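Local atomic coordinates of fusion DH (Streptomyces sp. MJ635-86F5, PDB entry 6K97), a protein that probably dehydrates polyketide intermediates in cremimycin biosynthesis, studied here as a split dehydratase domain joined into one engineered double hot dog chain. Residues H34-T39 with H59-D64; L81-A86 with V282-S287; H100-L105 with A330-A335; V115-A120 with G124-T129; I230-E235 with L259-G264. All coordinates share one frame; numbering follows the deposited sequence.

Contact 1 (H34-T39 with H59-D64)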
# COMPACT_ATOMS: atom_id res chain seq x y z
N HIS A 34 7.71 -12.99 4.39
CA HIS A 34 7.87 -12.86 5.84
C HIS A 34 6.72 -13.54 6.52
O HIS A 34 5.65 -13.53 6.01
CB HIS A 34 7.91 -11.38 6.21
CG HIS A 34 8.35 -11.12 7.61
ND1 HIS A 34 7.46 -10.95 8.65
CD2 HIS A 34 9.58 -11.04 8.15
CE1 HIS A 34 8.13 -10.74 9.76
NE2 HIS A 34 9.42 -10.79 9.49
N PRO A 35 6.92 -14.07 7.73
CA PRO A 35 5.79 -14.74 8.41
C PRO A 35 4.58 -13.86 8.82
O PRO A 35 3.51 -14.40 9.00
CB PRO A 35 6.44 -15.37 9.64
CG PRO A 35 7.88 -15.54 9.25
CD PRO A 35 8.20 -14.33 8.40
N LEU A 36 4.75 -12.55 9.01
CA LEU A 36 3.66 -11.62 9.39
C LEU A 36 3.22 -10.60 8.32
O LEU A 36 2.31 -9.86 8.54
CB LEU A 36 4.07 -10.84 10.63
CG LEU A 36 4.52 -11.71 11.80
CD1 LEU A 36 5.16 -10.93 12.94
CD2 LEU A 36 3.37 -12.54 12.35
N LEU A 37 3.89 -10.54 7.18
CA LEU A 37 3.55 -9.59 6.13
C LEU A 37 3.40 -10.32 4.82
O LEU A 37 4.20 -11.20 4.50
CB LEU A 37 4.62 -8.52 6.02
CG LEU A 37 4.80 -7.68 7.29
CD1 LEU A 37 6.05 -6.83 7.21
CD2 LEU A 37 3.59 -6.81 7.52
N ALA A 38 2.37 -9.96 4.06
CA ALA A 38 2.13 -10.51 2.74
C ALA A 38 2.68 -9.63 1.56
O ALA A 38 3.09 -10.18 0.55
CB ALA A 38 0.63 -10.73 2.57
N THR A 39 2.67 -8.30 1.68
CA THR A 39 3.01 -7.38 0.58
C THR A 39 4.09 -6.34 0.95
O THR A 39 4.29 -6.02 2.11
CB THR A 39 1.77 -6.56 0.10
OG1 THR A 39 1.41 -5.59 1.10
CG2 THR A 39 0.57 -7.44 -0.21
N HIS A 59 -1.87 -17.93 13.84
CA HIS A 59 -0.59 -17.76 14.53
C HIS A 59 -0.71 -18.16 15.98
O HIS A 59 -0.50 -17.35 16.87
CB HIS A 59 -0.08 -16.31 14.44
CG HIS A 59 0.49 -15.92 13.11
ND1 HIS A 59 -0.14 -15.02 12.27
CD2 HIS A 59 1.63 -16.28 12.48
CE1 HIS A 59 0.59 -14.85 11.18
NE2 HIS A 59 1.68 -15.61 11.29
N PRO A 60 -1.01 -19.44 16.24
CA PRO A 60 -1.32 -19.81 17.63
C PRO A 60 -0.15 -19.62 18.61
O PRO A 60 -0.38 -19.46 19.80
CB PRO A 60 -1.72 -21.29 17.54
CG PRO A 60 -1.85 -21.60 16.09
CD PRO A 60 -1.05 -20.60 15.33
N TRP A 61 1.07 -19.60 18.12
CA TRP A 61 2.20 -19.27 19.00
C TRP A 61 2.05 -17.93 19.75
O TRP A 61 2.48 -17.82 20.91
CB TRP A 61 3.52 -19.27 18.25
CG TRP A 61 3.61 -18.27 17.18
CD1 TRP A 61 3.01 -18.34 15.96
CD2 TRP A 61 4.40 -17.09 17.17
NE1 TRP A 61 3.39 -17.26 15.18
CE2 TRP A 61 4.23 -16.47 15.91
CE3 TRP A 61 5.24 -16.50 18.11
CZ2 TRP A 61 4.82 -15.28 15.58
CZ3 TRP A 61 5.87 -15.31 17.76
CH2 TRP A 61 5.65 -14.70 16.51
N LEU A 62 1.40 -16.96 19.11
CA LEU A 62 1.20 -15.67 19.76
C LEU A 62 0.30 -15.78 21.01
O LEU A 62 0.35 -14.92 21.88
CB LEU A 62 0.68 -14.61 18.77
CG LEU A 62 1.71 -14.30 17.71
CD1 LEU A 62 1.18 -13.34 16.65
CD2 LEU A 62 2.94 -13.72 18.34
N ALA A 63 -0.50 -16.82 21.10
CA ALA A 63 -1.32 -17.04 22.30
C ALA A 63 -0.43 -17.24 23.51
O ALA A 63 -0.84 -16.95 24.59
CB ALA A 63 -2.27 -18.24 22.14
N ASP A 64 0.81 -17.68 23.33
CA ASP A 64 1.69 -17.87 24.50
C ASP A 64 2.28 -16.55 25.06
O ASP A 64 3.09 -16.61 26.02
CB ASP A 64 2.83 -18.86 24.18
CG ASP A 64 2.33 -20.28 23.98
OD1 ASP A 64 1.19 -20.54 24.41
OD2 ASP A 64 3.08 -21.12 23.37

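Contact 2 (L81-A86 with V282-S287)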
# COMPACT_ATOMS: atom_id res chain seq x y z
N LEU A 81 8.81 -6.45 12.77
CA LEU A 81 8.17 -5.84 11.64
C LEU A 81 9.05 -4.71 11.11
O LEU A 81 9.26 -4.63 9.92
CB LEU A 81 6.82 -5.30 12.03
CG LEU A 81 5.79 -6.40 12.29
CD1 LEU A 81 4.56 -5.85 12.94
CD2 LEU A 81 5.45 -7.17 11.03
N ALA A 82 9.61 -3.88 12.00
CA ALA A 82 10.48 -2.80 11.61
C ALA A 82 11.80 -3.32 10.97
O ALA A 82 12.27 -2.74 10.02
CB ALA A 82 10.81 -1.93 12.80
N LEU A 83 12.34 -4.41 11.48
CA LEU A 83 13.50 -5.04 10.87
C LEU A 83 13.20 -5.42 9.42
O LEU A 83 14.01 -5.13 8.55
CB LEU A 83 13.99 -6.25 11.67
CG LEU A 83 14.60 -5.85 13.03
CD1 LEU A 83 14.81 -7.07 13.92
CD2 LEU A 83 15.90 -5.08 12.87
N HIS A 84 12.01 -5.97 9.15
CA HIS A 84 11.69 -6.31 7.77
C HIS A 84 11.63 -5.04 6.90
O HIS A 84 12.24 -4.96 5.81
CB HIS A 84 10.41 -7.10 7.65
CG HIS A 84 10.25 -7.76 6.33
ND1 HIS A 84 11.03 -8.83 5.93
CD2 HIS A 84 9.47 -7.45 5.27
CE1 HIS A 84 10.71 -9.17 4.69
NE2 HIS A 84 9.78 -8.34 4.26
N ALA A 85 10.97 -4.02 7.40
CA ALA A 85 10.95 -2.77 6.65
C ALA A 85 12.37 -2.26 6.42
O ALA A 85 12.71 -1.79 5.34
CB ALA A 85 10.12 -1.76 7.39
N ALA A 86 13.19 -2.31 7.47
CA ALA A 86 14.56 -1.80 7.38
C ALA A 86 15.33 -2.51 6.26
O ALA A 86 15.95 -1.88 5.41
CB ALA A 86 15.27 -1.95 8.71
N VAL A 282 18.68 -0.58 17.34
CA VAL A 282 18.55 -2.02 17.09
C VAL A 282 19.18 -2.34 15.72
O VAL A 282 18.78 -1.77 14.72
CB VAL A 282 17.10 -2.47 17.08
CG1 VAL A 282 17.03 -3.95 16.97
CG2 VAL A 282 16.40 -2.04 18.35
N ARG A 283 20.21 -3.17 15.71
CA ARG A 283 21.01 -3.48 14.53
C ARG A 283 21.17 -4.98 14.49
O ARG A 283 21.65 -5.55 15.45
CB ARG A 283 22.38 -2.83 14.63
CG ARG A 283 23.21 -2.98 13.35
CD ARG A 283 24.61 -2.34 13.40
NE ARG A 283 24.62 -1.04 12.72
CZ ARG A 283 24.31 0.12 13.29
NH1 ARG A 283 23.97 0.18 14.58
NH2 ARG A 283 24.33 1.23 12.57
N VAL A 284 20.63 -5.63 13.46
CA VAL A 284 20.77 -7.05 13.27
C VAL A 284 21.87 -7.27 12.26
O VAL A 284 21.79 -6.69 11.21
CB VAL A 284 19.53 -7.65 12.68
CG1 VAL A 284 19.73 -9.13 12.42
CG2 VAL A 284 18.40 -7.48 13.65
N HIS A 285 22.88 -8.10 12.57
CA HIS A 285 23.99 -8.35 11.62
C HIS A 285 23.73 -9.62 10.78
O HIS A 285 24.25 -9.74 9.69
CB HIS A 285 25.34 -8.46 12.35
CG HIS A 285 25.59 -7.37 13.35
ND1 HIS A 285 26.19 -6.17 13.01
CD2 HIS A 285 25.26 -7.26 14.66
CE1 HIS A 285 26.26 -5.40 14.07
NE2 HIS A 285 25.68 -6.03 15.08
N HIS A 286 22.97 -10.58 11.29
CA HIS A 286 22.59 -11.79 10.52
C HIS A 286 21.19 -12.25 10.95
O HIS A 286 20.89 -12.32 12.09
CB HIS A 286 23.58 -12.92 10.76
CG HIS A 286 24.96 -12.62 10.29
ND1 HIS A 286 25.98 -12.27 11.15
CD2 HIS A 286 25.48 -12.56 9.05
CE1 HIS A 286 27.09 -12.09 10.47
NE2 HIS A 286 26.81 -12.26 9.19
N SER A 287 20.36 -12.56 10.00
CA SER A 287 18.99 -12.88 10.16
C SER A 287 18.90 -14.35 10.44
O SER A 287 19.82 -15.05 10.17
CB SER A 287 18.22 -12.65 8.84
OG SER A 287 17.98 -11.24 8.63

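Contact 3 (H100-L105 with A330-A335)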
# COMPACT_ATOMS: atom_id res chain seq x y z
N HIS A 100 2.98 2.27 21.69
CA HIS A 100 1.88 3.04 22.21
C HIS A 100 0.75 2.06 22.57
O HIS A 100 0.98 1.15 23.33
CB HIS A 100 1.39 4.03 21.12
CG HIS A 100 2.46 4.92 20.59
ND1 HIS A 100 3.04 5.92 21.34
CD2 HIS A 100 3.07 4.97 19.38
CE1 HIS A 100 3.96 6.53 20.63
NE2 HIS A 100 4.01 5.96 19.44
N THR A 101 -0.42 2.16 21.93
CA THR A 101 -1.52 1.26 22.24
C THR A 101 -1.22 -0.20 21.84
O THR A 101 -0.70 -0.48 20.78
CB THR A 101 -2.79 1.78 21.52
OG1 THR A 101 -2.98 3.17 21.85
CG2 THR A 101 -4.08 1.01 21.97
N PRO A 102 -1.55 -1.15 22.72
CA PRO A 102 -1.27 -2.50 22.31
C PRO A 102 -2.22 -2.99 21.25
O PRO A 102 -3.24 -2.35 21.00
CB PRO A 102 -1.42 -3.33 23.62
CG PRO A 102 -2.02 -2.43 24.62
CD PRO A 102 -1.75 -1.03 24.17
N LEU A 103 -1.85 -4.12 20.66
CA LEU A 103 -2.64 -4.80 19.68
C LEU A 103 -3.09 -6.08 20.33
O LEU A 103 -2.28 -6.94 20.61
CB LEU A 103 -1.79 -5.10 18.46
CG LEU A 103 -2.61 -5.37 17.21
CD1 LEU A 103 -1.68 -5.44 15.99
CD2 LEU A 103 -3.35 -6.64 17.38
N VAL A 104 -4.38 -6.19 20.61
CA VAL A 104 -4.90 -7.29 21.37
C VAL A 104 -5.32 -8.33 20.38
O VAL A 104 -5.94 -8.00 19.38
CB VAL A 104 -6.08 -6.81 22.23
CG1 VAL A 104 -6.73 -7.98 22.98
CG2 VAL A 104 -5.59 -5.77 23.23
N LEU A 105 -4.97 -9.58 20.63
CA LEU A 105 -5.40 -10.68 19.76
C LEU A 105 -6.39 -11.55 20.53
O LEU A 105 -6.26 -11.72 21.76
CB LEU A 105 -4.22 -11.52 19.34
CG LEU A 105 -3.16 -10.84 18.48
CD1 LEU A 105 -1.87 -11.63 18.42
CD2 LEU A 105 -3.64 -10.55 17.10
N ALA A 330 -5.49 -3.22 34.14
CA ALA A 330 -6.80 -2.73 33.76
C ALA A 330 -6.79 -1.97 32.42
O ALA A 330 -7.72 -2.13 31.64
CB ALA A 330 -7.39 -1.85 34.88
N GLN A 331 -5.76 -1.17 32.13
CA GLN A 331 -5.62 -0.59 30.78
C GLN A 331 -5.60 -1.72 29.73
O GLN A 331 -6.33 -1.66 28.75
CB GLN A 331 -4.34 0.26 30.63
CG GLN A 331 -4.41 1.77 30.92
CD GLN A 331 -5.50 2.23 31.87
OE1 GLN A 331 -6.68 2.02 31.60
NE2 GLN A 331 -5.12 2.91 32.97
N LEU A 332 -4.80 -2.76 29.94
CA LEU A 332 -4.75 -3.87 28.98
C LEU A 332 -6.07 -4.59 28.77
O LEU A 332 -6.46 -4.90 27.62
CB LEU A 332 -3.70 -4.89 29.40
CG LEU A 332 -2.29 -4.31 29.40
CD1 LEU A 332 -1.29 -5.35 29.88
CD2 LEU A 332 -1.91 -3.81 28.02
N ALA A 333 -6.75 -4.88 29.85
CA ALA A 333 -8.07 -5.49 29.71
C ALA A 333 -9.00 -4.57 28.86
O ALA A 333 -9.86 -5.04 28.14
CB ALA A 333 -8.67 -5.75 31.08
N ALA A 334 -8.81 -3.26 28.94
CA ALA A 334 -9.65 -2.31 28.21
C ALA A 334 -9.38 -2.33 26.71
O ALA A 334 -10.31 -2.34 25.91
CB ALA A 334 -9.45 -0.89 28.76
N ALA A 335 -8.12 -2.35 26.34
CA ALA A 335 -7.69 -2.32 24.93
C ALA A 335 -8.31 -3.41 23.99
O ALA A 335 -9.17 -4.24 24.38
CB ALA A 335 -6.14 -2.34 24.87

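Contact 4 (V115-A120 with G124-T129)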
# COMPACT_ATOMS: atom_id res chain seq x y z
N VAL A 115 2.69 -1.51 8.00
CA VAL A 115 3.87 -0.76 8.31
C VAL A 115 4.06 0.26 7.21
O VAL A 115 4.13 -0.11 6.06
CB VAL A 115 5.10 -1.67 8.34
CG1 VAL A 115 6.33 -0.85 8.71
CG2 VAL A 115 4.90 -2.84 9.32
N ALA A 116 4.16 1.54 7.57
CA ALA A 116 4.45 2.60 6.60
C ALA A 116 5.82 3.20 6.85
O ALA A 116 6.14 3.58 7.99
CB ALA A 116 3.42 3.67 6.68
N VAL A 117 6.60 3.34 5.76
CA VAL A 117 7.87 4.02 5.81
C VAL A 117 7.91 5.27 4.90
O VAL A 117 7.60 5.22 3.70
CB VAL A 117 8.93 3.06 5.37
CG1 VAL A 117 10.29 3.72 5.35
CG2 VAL A 117 8.91 1.87 6.30
N GLY A 118 8.33 6.38 5.46
CA GLY A 118 8.50 7.61 4.71
C GLY A 118 9.71 7.57 3.80
O GLY A 118 10.51 6.60 3.83
N PRO A 119 9.86 8.61 2.97
CA PRO A 119 11.05 8.82 2.13
C PRO A 119 12.26 9.17 2.95
O PRO A 119 12.12 9.60 4.08
CB PRO A 119 10.68 10.04 1.26
CG PRO A 119 9.31 10.48 1.69
CD PRO A 119 8.93 9.77 2.94
N ALA A 120 13.44 9.00 2.37
CA ALA A 120 14.70 9.30 3.03
C ALA A 120 14.97 10.79 3.11
O ALA A 120 14.78 11.48 2.14
CB ALA A 120 15.85 8.60 2.32
N GLY A 124 19.52 10.05 5.08
CA GLY A 124 19.07 8.64 4.87
C GLY A 124 18.08 8.08 5.89
O GLY A 124 17.67 6.93 5.79
N ALA A 125 17.70 8.88 6.88
CA ALA A 125 16.73 8.47 7.89
C ALA A 125 15.30 8.59 7.33
O ALA A 125 15.00 9.50 6.56
CB ALA A 125 16.86 9.31 9.14
N ARG A 126 14.45 7.68 7.79
CA ARG A 126 13.06 7.58 7.37
C ARG A 126 12.14 7.44 8.58
O ARG A 126 12.45 6.73 9.48
CB ARG A 126 12.88 6.35 6.50
CG ARG A 126 13.70 6.35 5.21
CD ARG A 126 13.68 4.95 4.62
NE ARG A 126 14.36 4.81 3.33
CZ ARG A 126 13.77 4.97 2.16
NH1 ARG A 126 12.48 5.26 2.06
NH2 ARG A 126 14.46 4.80 1.09
N SER A 127 10.99 8.08 8.56
CA SER A 127 10.01 7.81 9.59
C SER A 127 9.42 6.40 9.37
O SER A 127 9.41 5.85 8.26
CB SER A 127 8.90 8.81 9.49
OG SER A 127 8.11 8.44 8.37
N LEU A 128 8.92 5.82 10.42
CA LEU A 128 8.32 4.49 10.37
C LEU A 128 7.10 4.49 11.32
O LEU A 128 7.20 5.02 12.40
CB LEU A 128 9.32 3.41 10.80
CG LEU A 128 8.78 1.99 10.83
CD1 LEU A 128 9.80 0.98 10.34
CD2 LEU A 128 8.28 1.58 12.21
N THR A 129 6.00 3.88 10.91
CA THR A 129 4.82 3.69 11.76
C THR A 129 4.18 2.32 11.58
O THR A 129 4.17 1.80 10.47
CB THR A 129 3.73 4.71 11.39
OG1 THR A 129 4.36 5.97 11.25
CG2 THR A 129 2.69 4.80 12.43
O HOH W 1 6.03 6.82 8.64
O HOH W 2 10.58 10.05 6.36

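Contact 5 (I230-E235 with L259-G264)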
# COMPACT_ATOMS: atom_id res chain seq x y z
N ILE A 230 24.25 -9.48 33.09
CA ILE A 230 23.63 -10.78 32.98
C ILE A 230 23.98 -11.45 31.66
O ILE A 230 24.07 -10.79 30.66
CB ILE A 230 22.12 -10.63 33.07
CG1 ILE A 230 21.77 -9.85 34.34
CG2 ILE A 230 21.46 -12.00 33.02
CD1 ILE A 230 20.42 -9.19 34.29
N TYR A 231 24.17 -12.76 31.69
CA TYR A 231 24.42 -13.56 30.51
C TYR A 231 23.35 -14.62 30.36
O TYR A 231 23.04 -15.32 31.33
CB TYR A 231 25.77 -14.27 30.63
CG TYR A 231 26.93 -13.31 30.65
CD1 TYR A 231 27.39 -12.78 31.86
CD2 TYR A 231 27.54 -12.91 29.48
CE1 TYR A 231 28.44 -11.88 31.89
CE2 TYR A 231 28.60 -12.00 29.50
CZ TYR A 231 29.05 -11.51 30.72
OH TYR A 231 30.10 -10.62 30.75
N ALA A 232 22.77 -14.76 29.17
CA ALA A 232 21.63 -15.65 28.98
C ALA A 232 21.76 -16.53 27.75
O ALA A 232 22.13 -16.03 26.68
CB ALA A 232 20.39 -14.79 28.86
N ASP A 233 21.44 -17.81 27.87
CA ASP A 233 21.22 -18.65 26.71
C ASP A 233 19.71 -18.68 26.46
O ASP A 233 18.94 -19.04 27.34
CB ASP A 233 21.75 -20.06 26.93
CG ASP A 233 23.26 -20.13 26.87
OD1 ASP A 233 23.93 -19.08 26.83
OD2 ASP A 233 23.78 -21.26 26.83
N VAL A 234 19.31 -18.28 25.26
CA VAL A 234 17.92 -18.31 24.85
C VAL A 234 17.78 -19.14 23.58
O VAL A 234 18.71 -19.26 22.79
CB VAL A 234 17.32 -16.89 24.67
CG1 VAL A 234 17.53 -16.08 25.92
CG2 VAL A 234 17.96 -16.15 23.52
N GLU A 235 16.61 -19.72 23.42
CA GLU A 235 16.27 -20.56 22.29
C GLU A 235 14.76 -20.37 22.06
O GLU A 235 14.11 -19.75 22.87
CB GLU A 235 16.63 -22.01 22.55
CG GLU A 235 17.11 -22.69 21.26
CD GLU A 235 17.74 -24.05 21.49
OE1 GLU A 235 17.64 -24.58 22.64
OE2 GLU A 235 18.31 -24.59 20.51
N LEU A 259 14.95 -10.70 27.05
CA LEU A 259 14.55 -9.71 28.05
C LEU A 259 14.04 -10.33 29.33
O LEU A 259 13.93 -9.62 30.35
CB LEU A 259 13.43 -8.78 27.52
CG LEU A 259 13.70 -8.07 26.20
CD1 LEU A 259 12.53 -7.14 25.86
CD2 LEU A 259 15.03 -7.32 26.27
N HIS A 260 13.63 -11.60 29.29
CA HIS A 260 13.03 -12.16 30.49
C HIS A 260 14.05 -12.14 31.63
O HIS A 260 13.74 -11.76 32.77
CB HIS A 260 12.49 -13.56 30.22
CG HIS A 260 11.38 -13.59 29.20
ND1 HIS A 260 11.03 -14.73 28.52
CD2 HIS A 260 10.55 -12.61 28.75
CE1 HIS A 260 10.02 -14.44 27.71
NE2 HIS A 260 9.72 -13.17 27.83
N ALA A 261 15.29 -12.42 31.30
CA ALA A 261 16.35 -12.32 32.29
C ALA A 261 16.42 -10.94 32.90
O ALA A 261 16.58 -10.80 34.11
CB ALA A 261 17.69 -12.69 31.68
N ALA A 262 16.31 -9.92 32.09
CA ALA A 262 16.46 -8.56 32.61
C ALA A 262 15.34 -8.23 33.59
O ALA A 262 15.54 -7.44 34.50
CB ALA A 262 16.53 -7.53 31.50
N LEU A 263 14.17 -8.85 33.40
CA LEU A 263 13.03 -8.62 34.29
C LEU A 263 13.31 -9.05 35.71
O LEU A 263 12.66 -8.57 36.59
CB LEU A 263 11.78 -9.36 33.82
CG LEU A 263 11.19 -8.93 32.49
CD1 LEU A 263 10.09 -9.90 32.12
CD2 LEU A 263 10.68 -7.49 32.56
N GLY A 264 14.29 -9.92 35.95
CA GLY A 264 14.59 -10.36 37.33
C GLY A 264 14.94 -9.16 38.19
O GLY A 264 14.19 -8.79 39.09

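Contact 1 (H34-T39 with H59-D64)
Leu36 and His59 make the closest backbone approach, yet their CA atoms stay 9.1 Å apart, and side chains span the gap between two loops. The His59 ring reaches across from just before residues 60-63, whose backbone angles are helical. With CG anti to the carbonyl carbon (chi1 -75°), it is directed toward Pro35. His59 NE2 donates to Pro35 O over 3.2 Å. The bond is bent, with an N-H...O angle of 141°. The oxygen lies near the plane of the imidazole, but NE2 stands above the carbonyl plane of Pro35. Over one face of the His59 ring, Leu36 CD2 sits 3.9 Å from the centroid, a CH-pi contact. Both segments belong to the N-terminal part of the fusion. Residues 34-39 lead into the hot dog strand 39-42, where Ala38 and Thr39 both face Thr51 in a classic beta bulge. With an alanine in place of His59, Pro35 O would probably lose this donor and Leu36 CD2 the ring face it rests on. That methyl also nears the edge of the Trp61 indole, at 4.5 Å from CZ2. Behind the contact, Leu36 N donates almost straight to His34 ND1 at 3.2 Å.

Contact 2 (L81-A86 with V282-S287)
Leu83 has the most surface buried here, followed by Val284 and then Val282. Leu83 lies on helix 75-88, in the N-terminal part of the fusion. The two valines lie on strand 273-284, in the C-terminal part. The two parts are joined by engineering, so the single chain is not natural. With CG anti to its carbonyl carbon (chi1 -69°), Leu83 extends its fork toward the strand. Val284 CG2 meets both prongs of that fork. It is 3.6 Å from Leu83 CD1 and 3.6 Å from Leu83 CD2. The two side chains run at about a right angle to each other. Val282 joins from one side: its CG1 is 4.4 Å from Leu83 CD2, a looser touch. No hydrogen bond crosses between the segments. The strand alternates, so Val282 and Val284 face the helix while Arg283 turns the other way and forms a salt bridge with Glu93. Leu83 also packs on His249, and Val284 on Val250, both in the loop before helix 252-266. Ile94 of strand 93-99 touches Leu83 and Val282, and it hydrogen-bonds to Val282 through the backbone. Helix 75-88 thus lies over neighbouring strands from both hot dog halves.

Contact 3 (H100-L105 with A330-A335)
The short helix 329-334 follows the last strand of the C-terminal hot dog and packs on a loop of the N-terminal one. That loop, residues 100-105, links strands 93-99 and 110-117. The contact therefore runs between the two parts of the engineered fusion. Pro102 and Val104 point toward the helix, while Leu103 between them turns back to Val73 and His143. The Pro102 ring presents CG as its leading atom. This carbon is 3.7 Å from Leu332 CD2, and the two side chains meet at about a right angle. Leu332 starts at an angle to the loop, but its chain bends inward. Its CG lies anti to the carbonyl carbon (chi1 -63°), which carries CD2 up to the proline. Pro102 CG also touches Ala335 CB, at 4.1 Å. Ala335 is the last modelled residue and forms the second half of the contact. Val104 uses one branch, CG2, which is 3.8 Å from Ala335 CB and 3.7 Å from Ala335 C. The loop itself is tied to other parts of its own half. Thr101 O accepts from His143 ND1, and Leu103 and Leu105 form backbone bonds with Val73 and Thr71. Across the contact all the meeting atoms are carbon, and no hydrogen bond is made. Between these two segments nothing polar fixes the rotation of the helix. The fit rests on a few apolar groups, one of them on the exposed last modelled residue, and on the match of their shapes, with no directional bond between the segments.

Contact 4 (V115-A120 with G124-T129)
Ala116 pairs with Thr129 across an antiparallel beta hairpin in the N-terminal hot dog of the fusion. Ala116 N donates to Thr129 O, and Thr129 N donates back to Ala116 O, each over 2.9 Å. Val117 and Leu128 form the next, non-hydrogen-bonded pair, with their side chains on the face covered by helix 75-88. Gly118 N then donates to Ser127 O. Near the turn, Gly124 has backbone angles (phi 97°, psi -1°) that favour glycine. The Arg126 side chain crosses to the neighbouring segment, over Gly118 and Ala120. Its CB lies 3.6 Å from Gly118 O and also faces Val117 CG1. CG stays beside the same oxygen and nears Pro119 O. CD rests on Val117, 3.7 Å from CG1. The chain is extended from CG to NE, and NE comes near Ala120 CB. Ala120 N lies over one face of the guanidinium, toward its rim. At the tip, NH1 donates to Gly118 O over 3.0 Å, with the oxygen tilted slightly out of the guanidinium plane. NH1 also bonds to Gly46 O, outside the hairpin. A leucine in place of Arg126 would probably leave both carbonyls without this shared donor and remove one tie between the hairpin end and the loop of Gly46. One water lies over the face of Ala116 and Thr129 and hydrogen-bonds Ser127 OG and Thr129 OG1. The other joins the two segments: it donates to Pro119 O at 2.8 Å and accepts from Ser127 N at 3.0 Å.

Contact 5 (I230-E235 with L259-G264)
Ile230 places CG2 anti to its backbone N and CG1 anti to its carbonyl carbon (chi1 -53°), so its two branches reach different points of segment 259-264 of helix 252-266. CG2 meets Ala261 CB at 4.1 Å. CD1, at the end of the longer branch, passes to the next residue and lies 4.3 Å from Ala262 CA. It also comes within 4.2 Å of Ala261 O. Two residues on, Ala232 turns to the same side of the strand, and its CB is 4.4 Å from Ala261 CB. Ala261 CB thus faces both Ile230 and Ala232. No hydrogen bond crosses. The touching residues are apolar and buried, and three of the four are alanines. Small residues let the backbones come close: the CA atoms of Ala232 and Ala261 are 7.1 Å apart. The axes of the two short segments approach to 8.8 Å, at 142° between their directions. This is helix-on-sheet packing within the predicted C-terminal hot dog, in the C-terminal part of the fusion. Strand 229-235 lies between strands 220-226 and 291-298. Ile296 of the latter touches both Ile230 and Ala261. Leu220 of the former packs on Ala232 and Val234, while Val234 reaches Leu254 and Ala257, an earlier stretch of helix 252-266.

Contacts 2 and 5 are buried and apolar, each setting a helix on a strand, but contact 5 stays in the C-terminal hot dog while contact 2 bridges the two fused parts. Contact 3 bridges them too, nearer the surface, with an exposed alanine at one end. Contacts 1 and 4 lie within the N-terminal part and use hydrogen bonds: one from a ring in contact 1, backbone and guanidinium bonds with waters in contact 4. Helix 75-88 connects several of them. Its Leu81 packs on Leu36 and Leu37 of contact 1, and its Ala82 and Ala85 on Leu128 of contact 4. Leu62 touches Leu105, joining contacts 1 and 3.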